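Local coordinates for alginate lyase (Chitinophaga sp. MD30, PDB 6KCW), which cleaves alginate as a polysaccharide lyase of family 36, with a lysine serving as both catalytic base and catalytic acid, at residues 69-73 with 168-172; 93-99 with 205-211. One frame throughout, in Å; residues are numbered along the deposited sequence.

Contact 1: residues 69-73 with 168-172; sequences GTEYE and YIKSN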
ATOM      1  N   GLY A  69      12.826  -7.979   8.809  1.00 44.73           N
ATOM      2  CA  GLY A  69      13.533  -6.995   9.605  1.00 40.64           C
ATOM      3  C   GLY A  69      12.578  -6.279  10.531  1.00 40.85           C
ATOM      4  O   GLY A  69      11.360  -6.464  10.471  1.00 42.05           O
ATOM      5  N   THR A  70      13.165  -5.439  11.389  1.00 43.98           N
ATOM      6  CA  THR A  70      12.437  -4.623  12.354  1.00 41.95           C
ATOM      7  C   THR A  70      12.240  -3.182  11.911  1.00 40.20           C
ATOM      8  O   THR A  70      11.382  -2.499  12.482  1.00 35.61           O
ATOM      9  CB  THR A  70      13.166  -4.614  13.704  1.00 40.29           C
ATOM     10  OG1 THR A  70      14.506  -4.135  13.522  1.00 41.36           O
ATOM     11  CG2 THR A  70      13.217  -6.014  14.281  1.00 39.92           C
ATOM     12  N   GLU A  71      13.010  -2.708  10.919  1.00 39.09           N
ATOM     13  CA  GLU A  71      12.934  -1.333  10.431  1.00 38.92           C
ATOM     14  C   GLU A  71      12.993  -1.301   8.917  1.00 42.78           C
ATOM     15  O   GLU A  71      13.959  -1.782   8.316  1.00 43.37           O
ATOM     16  CB  GLU A  71      14.065  -0.468  10.975  1.00 39.84           C
ATOM     17  CG  GLU A  71      13.734   0.180  12.276  1.00 39.33           C
ATOM     18  CD  GLU A  71      14.404  -0.524  13.412  1.00 44.70           C
ATOM     19  OE1 GLU A  71      14.325  -0.007  14.547  1.00 52.40           O
ATOM     20  OE2 GLU A  71      15.023  -1.586  13.167  1.00 40.85           O
ATOM     21  N   TYR A  72      11.984  -0.684   8.312  1.00 43.11           N
ATOM     22  CA  TYR A  72      11.833  -0.678   6.869  1.00 40.11           C
ATOM     23  C   TYR A  72      11.331   0.687   6.432  1.00 40.78           C
ATOM     24  O   TYR A  72      10.723   1.433   7.207  1.00 36.87           O
ATOM     25  CB  TYR A  72      10.869  -1.784   6.387  1.00 37.37           C
ATOM     26  CG  TYR A  72      11.579  -2.932   5.696  1.00 38.96           C
ATOM     27  CD1 TYR A  72      11.979  -2.820   4.361  1.00 41.37           C
ATOM     28  CD2 TYR A  72      11.886  -4.107   6.382  1.00 34.14           C
ATOM     29  CE1 TYR A  72      12.641  -3.860   3.715  1.00 39.14           C
ATOM     30  CE2 TYR A  72      12.552  -5.151   5.756  1.00 37.37           C
ATOM     31  CZ  TYR A  72      12.922  -5.024   4.415  1.00 42.99           C
ATOM     32  OH  TYR A  72      13.588  -6.046   3.770  1.00 39.07           O
ATOM     33  N   GLU A  73      11.608   1.011   5.171  1.00 40.57           N
ATOM     34  CA  GLU A  73      11.062   2.214   4.577  1.00 38.10           C
ATOM     35  C   GLU A  73      10.878   1.959   3.099  1.00 36.09           C
ATOM     36  O   GLU A  73      11.473   1.037   2.537  1.00 40.92           O
ATOM     37  CB  GLU A  73      11.979   3.421   4.789  1.00 39.80           C
ATOM     38  CG  GLU A  73      13.271   3.261   4.044  1.00 39.98           C
ATOM     39  CD  GLU A  73      14.109   4.476   4.112  1.00 42.14           C
ATOM     40  OE1 GLU A  73      13.661   5.465   4.730  1.00 41.86           O
ATOM     41  OE2 GLU A  73      15.223   4.440   3.550  1.00 49.58           O
ATOM     42  N   TYR A 168       7.472   4.607   6.505  1.00 37.75           N
ATOM     43  CA  TYR A 168       8.450   4.102   7.461  1.00 38.28           C
ATOM     44  C   TYR A 168       7.716   3.275   8.501  1.00 39.06           C
ATOM     45  O   TYR A 168       6.683   3.712   9.023  1.00 39.65           O
ATOM     46  CB  TYR A 168       9.206   5.242   8.156  1.00 37.29           C
ATOM     47  CG  TYR A 168      10.085   4.790   9.307  1.00 35.89           C
ATOM     48  CD1 TYR A 168      11.072   3.837   9.111  1.00 39.02           C
ATOM     49  CD2 TYR A 168       9.947   5.336  10.580  1.00 38.99           C
ATOM     50  CE1 TYR A 168      11.891   3.425  10.143  1.00 40.44           C
ATOM     51  CE2 TYR A 168      10.764   4.925  11.632  1.00 40.81           C
ATOM     52  CZ  TYR A 168      11.739   3.969  11.398  1.00 39.82           C
ATOM     53  OH  TYR A 168      12.558   3.533  12.417  1.00 43.44           O
ATOM     54  N   ILE A 169       8.254   2.098   8.814  1.00 42.41           N
ATOM     55  CA  ILE A 169       7.621   1.164   9.743  1.00 38.77           C
ATOM     56  C   ILE A 169       8.691   0.581  10.657  1.00 39.97           C
ATOM     57  O   ILE A 169       9.823   0.325  10.234  1.00 42.46           O
ATOM     58  CB  ILE A 169       6.856   0.051   8.993  1.00 35.22           C
ATOM     59  CG1 ILE A 169       6.047  -0.805   9.962  1.00 37.10           C
ATOM     60  CG2 ILE A 169       7.809  -0.837   8.223  1.00 37.73           C
ATOM     61  CD1 ILE A 169       5.279  -1.846   9.283  1.00 36.03           C
ATOM     62  N   LYS A 170       8.335   0.398  11.923  1.00 44.23           N
ATOM     63  CA  LYS A 170       9.233  -0.180  12.914  1.00 41.39           C
ATOM     64  C   LYS A 170       8.441  -1.159  13.766  1.00 39.95           C
ATOM     65  O   LYS A 170       7.374  -0.809  14.280  1.00 40.52           O
ATOM     66  CB  LYS A 170       9.856   0.915  13.777  1.00 38.35           C
ATOM     67  CG  LYS A 170      10.795   0.449  14.869  1.00 39.47           C
ATOM     68  CD  LYS A 170      10.973   1.599  15.849  1.00 34.68           C
ATOM     69  CE  LYS A 170      12.372   1.646  16.431  1.00 42.42           C
ATOM     70  NZ  LYS A 170      12.474   0.894  17.703  1.00 47.68           N
ATOM     71  N   SER A 171       8.953  -2.383  13.895  1.00 38.67           N
ATOM     72  CA  SER A 171       8.348  -3.369  14.780  1.00 36.89           C
ATOM     73  C   SER A 171       8.299  -2.869  16.222  1.00 39.17           C
ATOM     74  O   SER A 171       9.158  -2.099  16.671  1.00 36.62           O
ATOM     75  CB  SER A 171       9.137  -4.673  14.733  1.00 35.01           C
ATOM     76  OG  SER A 171       9.376  -5.050  13.402  1.00 41.03           O
ATOM     77  N   ASN A 172       7.284  -3.329  16.955  1.00 39.36           N
ATOM     78  CA  ASN A 172       7.272  -3.161  18.397  1.00 37.24           C
ATOM     79  C   ASN A 172       7.925  -4.394  19.012  1.00 37.92           C
ATOM     80  O   ASN A 172       8.342  -5.314  18.305  1.00 36.44           O
ATOM     81  CB  ASN A 172       5.854  -2.903  18.907  1.00 36.72           C
ATOM     82  CG  ASN A 172       4.988  -4.173  18.957  1.00 40.13           C
ATOM     83  OD1 ASN A 172       4.436  -4.616  17.940  1.00 38.48           O
ATOM     84  ND2 ASN A 172       4.850  -4.746  20.149  1.00 34.75           N
TER
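Three backbone hydrogen bonds establish that strands 71-73 and 168-170 pair antiparallel, their axes 4.8 Å apart at 169°. Tyr72 and Ile169 form the hydrogen-bonded pair, Tyr72 N to Ile169 O at 3.1 Å and Ile169 N to Tyr72 O at 3.0 Å; Ser171 N extends the ladder to Thr70 O at 2.8 Å. CA-H...O contacts supplement these bonds, such as Lys170 CA to Thr70 O at 3.2 Å. Charged and polar groups occupy the face carrying Glu71, Glu73, Tyr168 and Lys170. There Glu71 OE1 makes a long salt bridge to Lys170 NZ (3.8 Å), while Glu71 OE2 accepts a 2.6 Å hydrogen bond from Thr70 OG1 and pairs with Arg241. Apolar packing belongs to the other face, where Tyr72 CB meets Ile169 CG2 at 3.7 Å. Strand 71-80 lies between strands 162-170 and 228-241; against the latter, Thr70 and Glu71 both face Arg241 in a classic beta bulge, and the Tyr72 and Ile169 side chains touch Ile206 of strand 206-215 in the second sheet.

Contact 2: residues 93-99 with 205-211; sequences GFGFSIG and LIKNMTF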
ATOM      1  N   GLY A  93      -0.651   2.016  -3.848  1.00 38.82           N
ATOM      2  CA  GLY A  93       0.756   2.150  -3.510  1.00 37.73           C
ATOM      3  C   GLY A  93       1.325   1.012  -2.673  1.00 35.51           C
ATOM      4  O   GLY A  93       0.716  -0.023  -2.458  1.00 39.67           O
ATOM      5  N   PHE A  94       2.528   1.259  -2.173  1.00 39.09           N
ATOM      6  CA  PHE A  94       3.368   0.241  -1.562  1.00 34.77           C
ATOM      7  C   PHE A  94       3.388   0.409  -0.051  1.00 37.02           C
ATOM      8  O   PHE A  94       3.631   1.508   0.453  1.00 33.59           O
ATOM      9  CB  PHE A  94       4.785   0.324  -2.134  1.00 36.64           C
ATOM     10  CG  PHE A  94       4.860  -0.041  -3.597  1.00 38.09           C
ATOM     11  CD1 PHE A  94       4.554   0.889  -4.571  1.00 37.95           C
ATOM     12  CD2 PHE A  94       5.215  -1.324  -3.986  1.00 34.80           C
ATOM     13  CE1 PHE A  94       4.617   0.550  -5.915  1.00 42.94           C
ATOM     14  CE2 PHE A  94       5.281  -1.671  -5.323  1.00 37.27           C
ATOM     15  CZ  PHE A  94       4.974  -0.742  -6.293  1.00 38.58           C
ATOM     16  N   GLY A  95       3.110  -0.684   0.663  1.00 40.23           N
ATOM     17  CA  GLY A  95       3.155  -0.706   2.106  1.00 36.33           C
ATOM     18  C   GLY A  95       3.860  -1.935   2.647  1.00 40.37           C
ATOM     19  O   GLY A  95       4.606  -2.607   1.928  1.00 37.89           O
ATOM     20  N   PHE A  96       3.616  -2.249   3.919  1.00 42.94           N
ATOM     21  CA  PHE A  96       4.313  -3.325   4.604  1.00 41.76           C
ATOM     22  C   PHE A  96       3.321  -4.144   5.403  1.00 40.28           C
ATOM     23  O   PHE A  96       2.235  -3.673   5.752  1.00 40.22           O
ATOM     24  CB  PHE A  96       5.410  -2.793   5.538  1.00 39.11           C
ATOM     25  CG  PHE A  96       6.540  -2.101   4.815  1.00 39.14           C
ATOM     26  CD1 PHE A  96       7.522  -2.841   4.172  1.00 39.53           C
ATOM     27  CD2 PHE A  96       6.622  -0.716   4.784  1.00 37.65           C
ATOM     28  CE1 PHE A  96       8.566  -2.209   3.504  1.00 39.86           C
ATOM     29  CE2 PHE A  96       7.669  -0.077   4.125  1.00 36.65           C
ATOM     30  CZ  PHE A  96       8.644  -0.824   3.491  1.00 36.49           C
ATOM     31  N   SER A  97       3.721  -5.382   5.699  1.00 37.55           N
ATOM     32  CA  SER A  97       2.938  -6.293   6.513  1.00 36.85           C
ATOM     33  C   SER A  97       3.830  -6.951   7.554  1.00 36.88           C
ATOM     34  O   SER A  97       4.844  -7.564   7.212  1.00 36.66           O
ATOM     35  CB  SER A  97       2.307  -7.376   5.665  1.00 38.35           C
ATOM     36  OG  SER A  97       3.334  -8.286   5.343  1.00 41.97           O
ATOM     37  N   ILE A  98       3.415  -6.879   8.812  1.00 40.01           N
ATOM     38  CA  ILE A  98       4.112  -7.510   9.926  1.00 40.35           C
ATOM     39  C   ILE A  98       3.371  -8.783  10.314  1.00 38.62           C
ATOM     40  O   ILE A  98       2.135  -8.823  10.296  1.00 39.40           O
ATOM     41  CB  ILE A  98       4.222  -6.532  11.113  1.00 36.90           C
ATOM     42  CG1 ILE A  98       5.239  -5.438  10.790  1.00 38.86           C
ATOM     43  CG2 ILE A  98       4.596  -7.256  12.391  1.00 37.06           C
ATOM     44  CD1 ILE A  98       5.420  -4.418  11.901  1.00 35.17           C
ATOM     45  N   GLY A  99       4.131  -9.834  10.638  1.00 38.44           N
ATOM     46  CA  GLY A  99       3.550 -11.090  11.103  1.00 38.64           C
ATOM     47  C   GLY A  99       2.582 -11.711  10.114  1.00 39.21           C
ATOM     48  O   GLY A  99       2.886 -11.890   8.930  1.00 38.83           O
ATOM     49  N   LEU A 205       8.077  -9.258  13.115  1.00 41.49           N
ATOM     50  CA  LEU A 205       8.945  -8.781  12.046  1.00 41.79           C
ATOM     51  C   LEU A 205       8.160  -8.283  10.839  1.00 41.62           C
ATOM     52  O   LEU A 205       7.108  -8.818  10.488  1.00 43.18           O
ATOM     53  CB  LEU A 205       9.891  -9.894  11.599  1.00 39.64           C
ATOM     54  CG  LEU A 205      10.785 -10.364  12.745  1.00 42.08           C
ATOM     55  CD1 LEU A 205      11.830 -11.358  12.281  1.00 43.19           C
ATOM     56  CD2 LEU A 205      11.439  -9.170  13.373  1.00 39.26           C
ATOM     57  N   ILE A 206       8.681  -7.232  10.212  1.00 39.04           N
ATOM     58  CA  ILE A 206       8.235  -6.880   8.872  1.00 39.45           C
ATOM     59  C   ILE A 206       8.637  -8.010   7.940  1.00 41.12           C
ATOM     60  O   ILE A 206       9.819  -8.359   7.835  1.00 41.15           O
ATOM     61  CB  ILE A 206       8.834  -5.546   8.413  1.00 39.12           C
ATOM     62  CG1 ILE A 206       8.395  -4.417   9.337  1.00 36.11           C
ATOM     63  CG2 ILE A 206       8.410  -5.255   7.006  1.00 38.71           C
ATOM     64  CD1 ILE A 206       9.542  -3.651   9.862  1.00 42.61           C
ATOM     65  N   LYS A 207       7.655  -8.593   7.264  1.00 41.05           N
ATOM     66  CA  LYS A 207       7.882  -9.790   6.478  1.00 40.79           C
ATOM     67  C   LYS A 207       7.751  -9.575   4.980  1.00 41.52           C
ATOM     68  O   LYS A 207       8.477 -10.213   4.216  1.00 39.83           O
ATOM     69  CB  LYS A 207       6.918 -10.899   6.915  1.00 41.76           C
ATOM     70  CG  LYS A 207       7.365 -11.611   8.184  1.00 44.38           C
ATOM     71  CD  LYS A 207       6.381 -12.679   8.588  1.00 46.36           C
ATOM     72  CE  LYS A 207       7.074 -13.748   9.427  1.00 56.91           C
ATOM     73  NZ  LYS A 207       7.816 -13.172  10.600  1.00 48.33           N
ATOM     74  N   ASN A 208       6.853  -8.707   4.527  1.00 38.20           N
ATOM     75  CA  ASN A 208       6.802  -8.484   3.099  1.00 40.37           C
ATOM     76  C   ASN A 208       6.238  -7.105   2.793  1.00 41.31           C
ATOM     77  O   ASN A 208       5.623  -6.451   3.639  1.00 42.87           O
ATOM     78  CB  ASN A 208       6.040  -9.622   2.379  1.00 44.26           C
ATOM     79  CG  ASN A 208       4.584  -9.746   2.774  1.00 43.09           C
ATOM     80  OD1 ASN A 208       3.847  -8.763   2.825  1.00 47.61           O
ATOM     81  ND2 ASN A 208       4.148 -10.981   2.996  1.00 32.61           N
ATOM     82  N   MET A 209       6.515  -6.656   1.569  1.00 42.28           N
ATOM     83  CA  MET A 209       6.019  -5.390   1.054  1.00 40.75           C
ATOM     84  C   MET A 209       4.717  -5.624   0.284  1.00 40.31           C
ATOM     85  O   MET A 209       4.638  -6.520  -0.565  1.00 39.52           O
ATOM     86  CB  MET A 209       7.079  -4.734   0.162  1.00 36.13           C
ATOM     87  CG  MET A 209       6.604  -3.474  -0.521  1.00 35.73           C
ATOM     88  SD  MET A 209       7.764  -2.789  -1.714  1.00 46.62           S
ATOM     89  CE  MET A 209       7.799  -4.055  -2.974  1.00 36.62           C
ATOM     90  N   THR A 210       3.694  -4.837   0.604  1.00 37.11           N
ATOM     91  CA  THR A 210       2.412  -4.926  -0.070  1.00 35.94           C
ATOM     92  C   THR A 210       2.377  -3.976  -1.254  1.00 38.08           C
ATOM     93  O   THR A 210       2.806  -2.826  -1.160  1.00 36.61           O
ATOM     94  CB  THR A 210       1.261  -4.585   0.873  1.00 39.03           C
ATOM     95  OG1 THR A 210       1.405  -3.238   1.335  1.00 39.55           O
ATOM     96  CG2 THR A 210       1.229  -5.538   2.077  1.00 39.63           C
ATOM     97  N   PHE A 211       1.858  -4.466  -2.373  1.00 39.33           N
ATOM     98  CA  PHE A 211       1.600  -3.651  -3.562  1.00 40.87           C
ATOM     99  C   PHE A 211       0.136  -3.880  -3.911  1.00 42.83           C
ATOM    100  O   PHE A 211      -0.197  -4.738  -4.735  1.00 44.45           O
ATOM    101  CB  PHE A 211       2.530  -4.010  -4.710  1.00 36.87           C
ATOM    102  CG  PHE A 211       2.307  -3.184  -5.941  1.00 41.82           C
ATOM    103  CD1 PHE A 211       1.806  -1.892  -5.841  1.00 40.35           C
ATOM    104  CD2 PHE A 211       2.583  -3.698  -7.205  1.00 40.40           C
ATOM    105  CE1 PHE A 211       1.592  -1.130  -6.976  1.00 41.50           C
ATOM    106  CE2 PHE A 211       2.372  -2.940  -8.345  1.00 37.53           C
ATOM    107  CZ  PHE A 211       1.871  -1.658  -8.231  1.00 42.09           C
TER
HETATM  108  O   HOH W   1       0.285  -1.791  -0.297  1.00 30.00           O
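At Gly93 the chain turns a corner, and water 1 lies 2.8 Å from Gly93 O and 2.5 Å from Thr210 OG1, bridging the two strands. Phe94 stacks offset on Phe211 (centroids 4.1 Å apart, planes at 7°), with Met209 SD oblique, 4.9 Å from the Phe94 ring centroid. Gly95 and Thr210 form a hydrogen-bonded antiparallel pair: Gly95 N to Thr210 O is 2.8 Å, Thr210 N to Gly95 O 2.7 Å. A CB on Gly95 would clash with Thr210 OG1, 2.9 Å away. Phe96 CD1 comes within 3.8 Å of Ile206 CG2. Ser97 opposes both Lys207 and Asn208 in a classic beta bulge: its N donates to Asn208 O (3.0 Å), its O accepts from Lys207 N (3.0 Å), and its OG donates to Asn208 OD1 (2.6 Å). Ile98 CG1 packs on Ile206 CG1 at 3.6 Å. The apolar Phe94-Phe96-Ile98 face can therefore pack on Leu74, Val167 and Ile169 inside what is probably a concanavalin-like sandwich, whereas Ser97, Asn208 and Thr210 make the other face polar.

Contacts 1 and 2 are strand pairs in different antiparallel sheets, stacked face to face as in the concanavalin-like sandwich expected from the family assignment; their centres are 10 Å apart. Direct packing supports this: Tyr72 CD1 lies 3.6 Å from Phe96 CE1, with ring planes at about 45°, and Thr70 O lies 3.4 Å from Ile206 CD1. Gly69, the last residue of strand 60-69, still belongs to the sheet of contact 2: its O lies 2.8 Å from Ile206 N, a probable hydrogen bond, and from Thr70 on the chain passes to the other sheet. Contact 2 is the more central of the two, and its Phe94 side chain is about 12 Å from the bound calcium ion.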